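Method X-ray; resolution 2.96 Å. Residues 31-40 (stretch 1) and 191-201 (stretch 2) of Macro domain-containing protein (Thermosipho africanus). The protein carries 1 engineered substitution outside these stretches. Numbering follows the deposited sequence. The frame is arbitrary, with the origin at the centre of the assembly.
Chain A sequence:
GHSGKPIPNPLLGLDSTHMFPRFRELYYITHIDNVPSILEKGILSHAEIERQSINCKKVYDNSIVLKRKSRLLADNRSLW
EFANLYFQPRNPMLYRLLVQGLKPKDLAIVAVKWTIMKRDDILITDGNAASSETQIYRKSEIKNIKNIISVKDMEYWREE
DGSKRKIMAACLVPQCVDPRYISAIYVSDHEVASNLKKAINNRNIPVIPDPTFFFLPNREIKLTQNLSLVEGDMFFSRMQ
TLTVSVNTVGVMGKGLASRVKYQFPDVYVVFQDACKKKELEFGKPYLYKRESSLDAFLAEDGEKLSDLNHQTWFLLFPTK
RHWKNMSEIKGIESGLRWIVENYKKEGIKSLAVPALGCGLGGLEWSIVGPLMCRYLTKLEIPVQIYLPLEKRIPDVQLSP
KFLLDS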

# COMPACT_ATOMS: atom_id res chain seq x y z
N HIS A 31 17.67 -5.82 -1.81
CA HIS A 31 18.11 -6.02 -0.40
C HIS A 31 19.12 -4.92 -0.08
O HIS A 31 19.93 -4.57 -0.96
CB HIS A 31 18.69 -7.43 -0.20
CG HIS A 31 18.72 -7.86 1.23
ND1 HIS A 31 19.54 -7.27 2.16
CD2 HIS A 31 18.04 -8.83 1.88
CE1 HIS A 31 19.37 -7.85 3.33
NE2 HIS A 31 18.46 -8.81 3.19
N ILE A 32 19.07 -4.38 1.14
CA ILE A 32 19.88 -3.19 1.54
C ILE A 32 21.36 -3.60 1.63
O ILE A 32 22.22 -2.69 1.59
CB ILE A 32 19.34 -2.56 2.83
CG1 ILE A 32 20.02 -1.22 3.11
CG2 ILE A 32 19.47 -3.52 4.01
CD1 ILE A 32 19.36 -0.40 4.19
N ASP A 33 21.65 -4.90 1.73
CA ASP A 33 23.04 -5.45 1.73
C ASP A 33 23.71 -5.18 0.38
O ASP A 33 24.95 -5.06 0.35
CB ASP A 33 23.04 -6.94 2.07
CG ASP A 33 22.67 -7.27 3.52
OD1 ASP A 33 22.65 -6.34 4.36
OD2 ASP A 33 22.40 -8.46 3.79
N ASN A 34 22.92 -5.06 -0.70
CA ASN A 34 23.43 -4.93 -2.09
C ASN A 34 23.74 -3.47 -2.45
O ASN A 34 24.32 -3.26 -3.53
CB ASN A 34 22.43 -5.47 -3.12
CG ASN A 34 22.17 -6.95 -2.97
OD1 ASN A 34 23.04 -7.70 -2.52
ND2 ASN A 34 20.98 -7.39 -3.35
N VAL A 35 23.38 -2.49 -1.61
CA VAL A 35 23.38 -1.05 -2.00
C VAL A 35 24.81 -0.59 -2.31
O VAL A 35 25.02 0.07 -3.32
CB VAL A 35 22.70 -0.15 -0.95
CG1 VAL A 35 22.86 1.33 -1.27
CG2 VAL A 35 21.22 -0.50 -0.81
N PRO A 36 25.82 -0.90 -1.46
CA PRO A 36 27.21 -0.56 -1.78
C PRO A 36 27.69 -1.17 -3.12
O PRO A 36 28.28 -0.44 -3.90
CB PRO A 36 28.01 -1.12 -0.60
CG PRO A 36 27.01 -1.15 0.53
CD PRO A 36 25.70 -1.53 -0.13
N SER A 37 27.43 -2.46 -3.34
CA SER A 37 27.72 -3.20 -4.61
C SER A 37 27.15 -2.43 -5.80
O SER A 37 27.87 -2.29 -6.80
CB SER A 37 27.16 -4.60 -4.58
OG SER A 37 27.87 -5.42 -3.67
N ILE A 38 25.90 -1.97 -5.69
CA ILE A 38 25.15 -1.27 -6.78
C ILE A 38 25.76 0.12 -7.01
O ILE A 38 25.91 0.50 -8.18
CB ILE A 38 23.65 -1.19 -6.45
CG1 ILE A 38 22.98 -2.56 -6.58
CG2 ILE A 38 22.94 -0.14 -7.30
CD1 ILE A 38 21.60 -2.64 -5.98
N LEU A 39 26.11 0.84 -5.94
CA LEU A 39 26.70 2.21 -6.05
C LEU A 39 28.07 2.13 -6.73
O LEU A 39 28.48 3.13 -7.34
CB LEU A 39 26.80 2.86 -4.67
CG LEU A 39 25.49 3.41 -4.11
CD1 LEU A 39 25.73 4.13 -2.79
CD2 LEU A 39 24.78 4.32 -5.11
N GLU A 40 28.74 0.98 -6.62
CA GLU A 40 30.09 0.72 -7.19
C GLU A 40 29.95 0.14 -8.60
O GLU A 40 30.34 0.82 -9.56
CB GLU A 40 30.87 -0.20 -6.25
CG GLU A 40 32.37 -0.14 -6.42
CD GLU A 40 33.14 -1.02 -5.45
OE1 GLU A 40 32.65 -2.14 -5.14
OE2 GLU A 40 34.22 -0.60 -4.98
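Stretch 2, residues 191-201: EVASNLKKAIN

Stretch 2 is helical from Glu 191 through Ile 200, the continuation of a helix that begins earlier in the chain; Asn 201 then leaves helical geometry with a positive phi of 58°, a conformation that asparagine tolerates better than most residues. Stretch 1 enters its helix more gradually. Residues 32-34 have helical phi and psi without the regular bonding, and the turn there is held by Asn 34 N to His 31 O (3.0 Å) and by the hydrogen bond from Asp 33 N to His 31 ND1 (3.2 Å). Regular helix follows and runs on past Glu 40, with Leu 39 N bonded to Val 35 O at 2.9 Å.

The two helices run in broadly the same direction, crossing at -42° with their axes 10.4 Å apart at closest approach. The backbones come closer between Ile 32 and Pro 36: Ile 32 CA lies 8.0 Å from Leu 196 CA, whereas Pro 36 CA lies 5.5 Å from Ile 200 CA.

No hydrogen bond links the stretches; the contact is essentially apolar and buries 317 Å² in total. Val 192, Leu 196 and Ile 200, spaced four apart, and Ala 199, three after Leu 196, all direct CA-to-CB toward stretch 1, so they share one face of the helix. The branched hydrocarbon side chains of Ile 32, Val 35 and Leu 39 suit this face, bringing no polar group that would go unpaired. Ile 32 CD1 meets Val 192 CG1 at a tight 3.1 Å, and Ile 32 CG1 lies 4.0 Å from Leu 196 CD1. Val 35 bridges two successive turns, its CG1 being 3.8 Å from Leu 196 CD1 and 4.0 Å from Ile 200 CG2. Leu 39 CD1 reaches Ile 200 CB at 3.6 Å. Pro 36 CG lies 4.1 Å from the backbone Ala 199 O. Lys 197, Lys 198 and Ser 194 remain exposed, outside this contact.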

# COMPACT_ATOMS: atom_id res chain seq x y z
N GLU A 191 16.83 4.92 11.38
CA GLU A 191 17.91 4.03 11.90
C GLU A 191 18.59 3.30 10.74
O GLU A 191 19.83 3.16 10.76
CB GLU A 191 17.36 3.04 12.93
CG GLU A 191 18.42 2.47 13.85
CD GLU A 191 17.94 1.41 14.83
OE1 GLU A 191 16.72 1.39 15.14
OE2 GLU A 191 18.79 0.59 15.28
N VAL A 192 17.81 2.86 9.75
CA VAL A 192 18.30 2.14 8.54
C VAL A 192 19.07 3.12 7.66
O VAL A 192 19.99 2.68 6.94
CB VAL A 192 17.14 1.48 7.77
CG1 VAL A 192 17.63 0.72 6.55
CG2 VAL A 192 16.30 0.58 8.66
N ALA A 193 18.71 4.41 7.72
CA ALA A 193 19.32 5.50 6.92
C ALA A 193 20.73 5.82 7.42
O ALA A 193 21.63 5.96 6.58
CB ALA A 193 18.43 6.72 6.95
N SER A 194 20.91 5.94 8.74
CA SER A 194 22.21 6.27 9.40
C SER A 194 23.25 5.20 9.06
O SER A 194 24.39 5.57 8.72
CB SER A 194 22.06 6.38 10.89
OG SER A 194 21.05 7.32 11.21
N ASN A 195 22.85 3.93 9.15
CA ASN A 195 23.73 2.75 8.93
C ASN A 195 24.14 2.71 7.46
O ASN A 195 25.32 2.43 7.18
CB ASN A 195 23.06 1.45 9.35
CG ASN A 195 22.72 1.42 10.82
OD1 ASN A 195 23.04 2.35 11.56
ND2 ASN A 195 22.07 0.35 11.26
N LEU A 196 23.21 3.00 6.55
CA LEU A 196 23.48 3.03 5.09
C LEU A 196 24.32 4.26 4.74
O LEU A 196 25.20 4.13 3.89
CB LEU A 196 22.16 3.01 4.31
CG LEU A 196 22.31 2.81 2.80
CD1 LEU A 196 22.88 1.44 2.49
CD2 LEU A 196 20.99 3.02 2.09
N LYS A 197 24.05 5.42 5.36
CA LYS A 197 24.80 6.68 5.12
C LYS A 197 26.29 6.42 5.34
O LYS A 197 27.09 6.83 4.48
CB LYS A 197 24.31 7.83 6.00
CG LYS A 197 23.46 8.86 5.27
CD LYS A 197 22.75 9.84 6.17
CE LYS A 197 22.16 11.02 5.42
NZ LYS A 197 21.59 12.03 6.34
N LYS A 198 26.63 5.75 6.45
CA LYS A 198 28.02 5.38 6.82
C LYS A 198 28.56 4.33 5.84
O LYS A 198 29.67 4.52 5.33
CB LYS A 198 28.08 4.85 8.25
CG LYS A 198 28.07 5.92 9.34
CD LYS A 198 28.08 5.36 10.74
CE LYS A 198 26.74 4.78 11.15
NZ LYS A 198 26.78 4.22 12.52
N ALA A 199 27.77 3.28 5.57
CA ALA A 199 28.19 2.06 4.83
C ALA A 199 28.50 2.38 3.35
O ALA A 199 29.22 1.56 2.74
CB ALA A 199 27.12 1.01 4.95
N ILE A 200 27.99 3.47 2.79
CA ILE A 200 28.21 3.87 1.37
C ILE A 200 29.21 5.02 1.30
O ILE A 200 29.90 5.14 0.27
CB ILE A 200 26.89 4.20 0.64
CG1 ILE A 200 26.23 5.49 1.15
CG2 ILE A 200 25.94 3.02 0.69
CD1 ILE A 200 25.01 5.93 0.36
N ASN A 201 29.25 5.86 2.34
CA ASN A 201 30.32 6.88 2.55
C ASN A 201 30.36 7.83 1.34
O ASN A 201 31.45 8.01 0.77
CB ASN A 201 31.66 6.18 2.80
CG ASN A 201 32.73 7.11 3.33
OD1 ASN A 201 33.70 7.40 2.63
ND2 ASN A 201 32.60 7.54 4.57